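Local coordinates for protein pyridoxine 4-oxidase (Mesorhizobium loti, PDB 4HA6) that probably oxidises pyridoxine at its 4-hydroxymethyl group, as an FAD-dependent oxidase of the GMC oxidoreductase family, and binds pyridoxamine beside the flavin, at residues I285-A296 / S440-T450. Sequence-based numbering, arbitrary orientation. Where two conformers were deposited one is given.
Sequences IGRNLQDHLLGA and SVITHHHPCGT. With PXM (4-(aminomethyl)-5-(hydroxymethyl)-2-methylpyridin-3-ol), chain J; FAD (flavin-adenine dinucleotide), chain B.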
loop_
_atom_site.group_PDB
_atom_site.type_symbol
_atom_site.label_atom_id
_atom_site.label_comp_id
_atom_site.label_asym_id
_atom_site.label_seq_id
_atom_site.Cartn_x
_atom_site.Cartn_y
_atom_site.Cartn_z
ATOM N N ILE A 285 -2.498 -9.651 -16.949
ATOM C CA ILE A 285 -3.399 -9.497 -15.809
ATOM C C ILE A 285 -2.995 -10.440 -14.691
ATOM O O ILE A 285 -2.904 -11.662 -14.889
ATOM C CB ILE A 285 -4.884 -9.723 -16.188
ATOM C CG1 ILE A 285 -5.416 -8.499 -16.942
ATOM C CG2 ILE A 285 -5.735 -9.948 -14.920
ATOM C CD1 ILE A 285 -6.809 -8.670 -17.526
ATOM N N GLY A 286 -2.726 -9.876 -13.516
ATOM C CA GLY A 286 -2.272 -10.687 -12.404
ATOM C C GLY A 286 -0.758 -10.770 -12.286
ATOM O O GLY A 286 -0.258 -11.183 -11.241
ATOM N N ARG A 287 -0.031 -10.393 -13.341
ATOM C CA ARG A 287 1.431 -10.451 -13.329
ATOM C C ARG A 287 2.010 -9.118 -12.827
ATOM O O ARG A 287 1.251 -8.199 -12.503
ATOM C CB ARG A 287 1.958 -10.805 -14.727
ATOM C CG ARG A 287 1.506 -12.192 -15.206
ATOM C CD ARG A 287 2.404 -12.742 -16.325
ATOM N NE ARG A 287 3.777 -12.927 -15.858
ATOM C CZ ARG A 287 4.179 -13.936 -15.086
ATOM N NH1 ARG A 287 3.316 -14.866 -14.684
ATOM N NH2 ARG A 287 5.450 -14.011 -14.706
ATOM N N ASN A 288 3.345 -9.012 -12.751
ATOM C CA ASN A 288 3.999 -7.779 -12.261
ATOM C C ASN A 288 3.674 -7.508 -10.782
ATOM O O ASN A 288 3.836 -6.377 -10.302
ATOM C CB ASN A 288 3.622 -6.558 -13.156
ATOM C CG ASN A 288 4.379 -5.246 -12.798
ATOM O OD1 ASN A 288 3.763 -4.197 -12.473
ATOM N ND2 ASN A 288 5.703 -5.297 -12.881
ATOM N N LEU A 289 3.214 -8.529 -10.051
ATOM C CA LEU A 289 2.874 -8.338 -8.631
ATOM C C LEU A 289 4.107 -7.965 -7.813
ATOM O O LEU A 289 5.115 -8.688 -7.831
ATOM C CB LEU A 289 2.229 -9.586 -8.016
ATOM C CG LEU A 289 2.120 -9.568 -6.470
ATOM C CD1 LEU A 289 1.107 -8.540 -6.029
ATOM C CD2 LEU A 289 1.768 -10.942 -5.855
ATOM N N GLN A 290 4.017 -6.850 -7.089
ATOM C CA GLN A 290 5.108 -6.404 -6.210
ATOM C C GLN A 290 4.619 -6.177 -4.784
ATOM O O GLN A 290 3.444 -5.905 -4.568
ATOM C CB GLN A 290 5.703 -5.095 -6.736
ATOM C CG GLN A 290 6.355 -5.233 -8.099
ATOM C CD GLN A 290 6.446 -3.903 -8.809
ATOM O OE1 GLN A 290 7.191 -3.013 -8.386
ATOM N NE2 GLN A 290 5.647 -3.739 -9.865
ATOM N N ASP A 291 5.537 -6.237 -3.823
ATOM C CA ASP A 291 5.219 -5.926 -2.433
ATOM C C ASP A 291 6.526 -5.551 -1.737
ATOM O O ASP A 291 7.614 -5.853 -2.247
ATOM C CB ASP A 291 4.556 -7.126 -1.750
ATOM C CG ASP A 291 4.215 -6.874 -0.272
ATOM O OD1 ASP A 291 3.905 -5.710 0.107
ATOM O OD2 ASP A 291 4.242 -7.860 0.511
ATOM N N HIS A 292 6.428 -4.856 -0.605
ATOM C CA HIS A 292 7.618 -4.540 0.197
ATOM C C HIS A 292 7.730 -5.593 1.288
ATOM O O HIS A 292 6.712 -6.109 1.751
ATOM C CB HIS A 292 7.497 -3.164 0.864
ATOM C CG HIS A 292 7.856 -2.004 -0.015
ATOM N ND1 HIS A 292 7.027 -0.914 -0.176
ATOM C CD2 HIS A 292 8.969 -1.740 -0.741
ATOM C CE1 HIS A 292 7.602 -0.037 -0.983
ATOM N NE2 HIS A 292 8.782 -0.517 -1.339
ATOM N N LEU A 293 8.964 -5.900 1.694
ATOM C CA LEU A 293 9.226 -6.720 2.869
ATOM C C LEU A 293 9.890 -5.895 3.974
ATOM O O LEU A 293 10.612 -4.919 3.695
ATOM C CB LEU A 293 10.153 -7.888 2.513
ATOM C CG LEU A 293 9.547 -8.996 1.661
ATOM C CD1 LEU A 293 10.642 -9.902 1.113
ATOM C CD2 LEU A 293 8.558 -9.792 2.508
ATOM N N LEU A 294 9.647 -6.294 5.225
ATOM C CA LEU A 294 10.436 -5.799 6.348
ATOM C C LEU A 294 10.981 -6.985 7.130
ATOM O O LEU A 294 10.248 -7.934 7.416
ATOM C CB LEU A 294 9.595 -4.919 7.267
ATOM C CG LEU A 294 9.221 -3.546 6.713
ATOM C CD1 LEU A 294 8.259 -2.815 7.635
ATOM C CD2 LEU A 294 10.484 -2.723 6.493
ATOM N N GLY A 295 12.264 -6.933 7.481
ATOM C CA GLY A 295 12.848 -7.952 8.319
ATOM C C GLY A 295 12.407 -7.734 9.756
ATOM O O GLY A 295 12.636 -6.659 10.334
ATOM N N ALA A 296 11.777 -8.754 10.334
ATOM C CA ALA A 296 11.266 -8.670 11.703
ATOM C C ALA A 296 11.966 -9.695 12.589
ATOM O O ALA A 296 11.483 -10.818 12.729
ATOM C CB ALA A 296 9.752 -8.914 11.724
ATOM N N SER A 440 13.089 -14.085 8.716
ATOM C CA SER A 440 12.574 -12.919 9.449
ATOM C C SER A 440 11.643 -11.988 8.655
ATOM O O SER A 440 10.809 -11.273 9.249
ATOM C CB SER A 440 13.743 -12.102 10.011
ATOM O OG SER A 440 14.440 -11.447 8.969
ATOM N N VAL A 441 11.784 -11.954 7.329
ATOM C CA VAL A 441 10.998 -10.993 6.548
ATOM C C VAL A 441 9.482 -11.234 6.649
ATOM O O VAL A 441 9.011 -12.384 6.636
ATOM C CB VAL A 441 11.434 -10.927 5.055
ATOM C CG1 VAL A 441 12.818 -10.261 4.908
ATOM C CG2 VAL A 441 11.424 -12.312 4.406
ATOM N N ILE A 442 8.725 -10.144 6.749
ATOM C CA ILE A 442 7.263 -10.201 6.663
ATOM C C ILE A 442 6.802 -9.157 5.648
ATOM O O ILE A 442 7.596 -8.285 5.278
ATOM C CB ILE A 442 6.619 -9.888 8.024
ATOM C CG1 ILE A 442 7.148 -8.565 8.576
ATOM C CG2 ILE A 442 6.874 -11.022 9.031
ATOM C CD1 ILE A 442 6.642 -8.260 9.973
ATOM N N THR A 443 5.541 -9.226 5.201
ATOM C CA THR A 443 5.014 -8.222 4.274
ATOM C C THR A 443 4.897 -6.830 4.913
ATOM O O THR A 443 4.516 -6.696 6.085
ATOM C CB THR A 443 3.640 -8.633 3.661
ATOM O OG1 THR A 443 3.136 -7.566 2.849
ATOM C CG2 THR A 443 2.616 -8.946 4.736
ATOM N N HIS A 444 5.212 -5.799 4.132
ATOM C CA HIS A 444 5.078 -4.418 4.584
ATOM C C HIS A 444 3.682 -3.895 4.235
ATOM O O HIS A 444 3.370 -2.744 4.530
ATOM C CB HIS A 444 6.164 -3.570 3.914
ATOM C CG HIS A 444 6.422 -2.235 4.563
ATOM N ND1 HIS A 444 5.514 -1.597 5.376
ATOM C CD2 HIS A 444 7.502 -1.416 4.490
ATOM C CE1 HIS A 444 6.018 -0.435 5.773
ATOM N NE2 HIS A 444 7.223 -0.309 5.256
ATOM N N HIS A 445 2.869 -4.739 3.587
ATOM C CA HIS A 445 1.522 -4.500 3.216
ATOM C C HIS A 445 1.287 -3.612 2.043
ATOM O O HIS A 445 0.348 -2.886 2.054
ATOM C CB HIS A 445 0.691 -3.979 4.388
ATOM C CG HIS A 445 0.648 -4.891 5.528
ATOM N ND1 HIS A 445 1.406 -4.743 6.560
ATOM C CD2 HIS A 445 0.007 -6.058 5.699
ATOM C CE1 HIS A 445 1.215 -5.719 7.361
ATOM N NE2 HIS A 445 0.374 -6.514 6.836
ATOM N N HIS A 446 2.124 -3.662 1.038
ATOM C CA HIS A 446 2.028 -2.781 -0.124
ATOM C C HIS A 446 1.889 -3.522 -1.458
ATOM O O HIS A 446 2.653 -3.230 -2.386
ATOM C CB HIS A 446 3.272 -1.877 -0.193
ATOM C CG HIS A 446 3.549 -1.138 1.079
ATOM N ND1 HIS A 446 4.822 -0.813 1.486
ATOM C CD2 HIS A 446 2.713 -0.669 2.033
ATOM C CE1 HIS A 446 4.761 -0.182 2.648
ATOM N NE2 HIS A 446 3.494 -0.069 2.991
ATOM N N PRO A 447 0.926 -4.464 -1.566
ATOM C CA PRO A 447 0.778 -5.169 -2.850
ATOM C C PRO A 447 0.296 -4.220 -3.940
ATOM O O PRO A 447 -0.510 -3.327 -3.635
ATOM C CB PRO A 447 -0.303 -6.214 -2.561
ATOM C CG PRO A 447 -1.125 -5.624 -1.456
ATOM C CD PRO A 447 -0.127 -4.854 -0.605
ATOM N N CYS A 448 0.795 -4.403 -5.168
ATOM C CA CYS A 448 0.489 -3.516 -6.290
ATOM C C CYS A 448 0.978 -4.128 -7.606
ATOM O O CYS A 448 1.696 -5.132 -7.593
ATOM C CB CYS A 448 1.144 -2.141 -6.072
ATOM S SG CYS A 448 2.979 -2.098 -6.323
ATOM N N GLY A 449 0.559 -3.549 -8.734
ATOM C CA GLY A 449 1.168 -3.846 -10.029
ATOM C C GLY A 449 0.481 -4.856 -10.943
ATOM O O GLY A 449 0.925 -5.089 -12.068
ATOM N N THR A 450 -0.612 -5.443 -10.469
ATOM C CA THR A 450 -1.220 -6.604 -11.122
ATOM C C THR A 450 -2.115 -6.255 -12.309
ATOM O O THR A 450 -2.625 -7.147 -12.995
ATOM C CB THR A 450 -2.046 -7.413 -10.105
ATOM O OG1 THR A 450 -2.876 -6.511 -9.345
ATOM C CG2 THR A 450 -1.109 -8.151 -9.164
HETATM N N1 PXM J . 5.158 -1.345 9.832
HETATM C C2 PXM J . 4.415 -2.076 9.004
HETATM C C2A PXM J . 4.379 -3.571 9.070
HETATM C C3 PXM J . 3.666 -1.377 8.069
HETATM O O3 PXM J . 2.880 -2.084 7.187
HETATM C C4 PXM J . 3.697 0.032 7.992
HETATM C C5 PXM J . 4.522 0.744 8.912
HETATM C C5A PXM J . 4.676 2.250 9.006
HETATM O O5 PXM J . 4.419 3.002 7.872
HETATM C C6 PXM J . 5.246 -0.017 9.834
HETATM C C4A PXM J . 2.845 0.677 6.937
HETATM N N4 PXM J . 2.994 0.103 5.632
HETATM P PA FAD B . -8.149 -1.070 -0.907
HETATM O O1A FAD B . -8.040 0.195 -0.067
HETATM O O2A FAD B . -7.686 -2.371 -0.315
HETATM O O5B FAD B . -9.698 -1.201 -1.357
HETATM C C5B FAD B . -10.271 -2.360 -1.956
HETATM C C4B FAD B . -11.747 -2.309 -1.591
HETATM O O4B FAD B . -12.560 -2.977 -2.561
HETATM C C3B FAD B . -11.999 -3.002 -0.258
HETATM O O3B FAD B . -12.860 -2.134 0.498
HETATM C C2B FAD B . -12.702 -4.307 -0.624
HETATM O O2B FAD B . -13.609 -4.727 0.410
HETATM C C1B FAD B . -13.419 -3.940 -1.921
HETATM N N9A FAD B . -13.617 -5.067 -2.880
HETATM C C8A FAD B . -12.711 -6.009 -3.223
HETATM N N7A FAD B . -13.238 -6.861 -4.143
HETATM C C5A FAD B . -14.505 -6.467 -4.411
HETATM C C6A FAD B . -15.611 -6.927 -5.292
HETATM N N6A FAD B . -15.459 -8.017 -6.109
HETATM N N1A FAD B . -16.777 -6.220 -5.261
HETATM C C2A FAD B . -16.935 -5.137 -4.472
HETATM N N3A FAD B . -15.962 -4.673 -3.655
HETATM C C4A FAD B . -14.745 -5.281 -3.578
HETATM N N1 FAD B . -0.016 2.335 3.184
HETATM C C2 FAD B . 0.611 3.468 3.550
HETATM O O2 FAD B . 0.900 4.302 2.663
HETATM N N3 FAD B . 0.963 3.722 4.824
HETATM C C4 FAD B . 0.693 2.868 5.827
HETATM O O4 FAD B . 1.041 3.114 7.012
HETATM C C4X FAD B . 0.004 1.599 5.502
HETATM N N5 FAD B . -0.290 0.678 6.444
HETATM C C5X FAD B . -0.940 -0.468 6.120
HETATM C C6 FAD B . -1.247 -1.407 7.103
HETATM C C7 FAD B . -1.921 -2.579 6.772
HETATM C C7M FAD B . -2.249 -3.584 7.849
HETATM C C8 FAD B . -2.318 -2.833 5.359
HETATM C C8M FAD B . -3.040 -4.106 5.005
HETATM C C9 FAD B . -2.018 -1.900 4.368
HETATM C C9A FAD B . -1.335 -0.731 4.708
HETATM N N10 FAD B . -1.023 0.215 3.717
HETATM C C10 FAD B . -0.351 1.389 4.086
HETATM C "C1'" FAD B . -1.392 -0.031 2.317
HETATM C "C2'" FAD B . -2.579 0.802 1.862
HETATM O "O2'" FAD B . -3.621 0.759 2.850
HETATM C "C3'" FAD B . -3.065 0.199 0.542
HETATM O "O3'" FAD B . -1.942 0.097 -0.350
HETATM C "C4'" FAD B . -4.159 1.043 -0.088
HETATM O "O4'" FAD B . -5.230 1.168 0.864
HETATM C "C5'" FAD B . -4.659 0.424 -1.398
HETATM O "O5'" FAD B . -5.932 0.992 -1.699
HETATM P P FAD B . -6.776 0.430 -2.939
HETATM O O1P FAD B . -7.885 1.406 -3.309
HETATM O O2P FAD B . -5.827 -0.055 -4.016
HETATM O O3P FAD B . -7.417 -0.905 -2.324
#
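Leu294 and Ile442 form a hydrogen-bonded pair where strands 293-295 and 441-443 run antiparallel in the substrate-domain sheet of this GMC oxidoreductase; Leu294 N donates to Ile442 O (2.9 Å). At the loop end of this ladder the packing is close. With its CG turned away from the carbonyl carbon (chi1 -72°), Leu294 sets CD1 over the centre of the His444 ring, a CH-pi contact 3.5 Å from the ring centroid. Buried Asp291 bonds both the end of strand 441-443 and the loop after it: OD1 accepts from His446 N, while the syn lone pair of OD2 takes Thr443 OG1 at 2.6 Å and OD2 is also hydrogen-bonded to Tyr388 OH. Thr443 OG1 in turn accepts from His445 N, an ST turn. The loop thus held presents pyridoxamine with His444 O, which accepts from both O3 and N4 of the ligand, and lays His445 against the flavin. At the other end the backbones stay bonded through Gln290–Cys448 and Gly286 N–Thr450 O, but exposed Arg287 points away from 440-450. Back at the buried end, the rings of His292 and His446 meet rim to rim, planes at 89°, joined by a hydrogen bond between His292 ND1 and His446 ND1 at 2.8 Å.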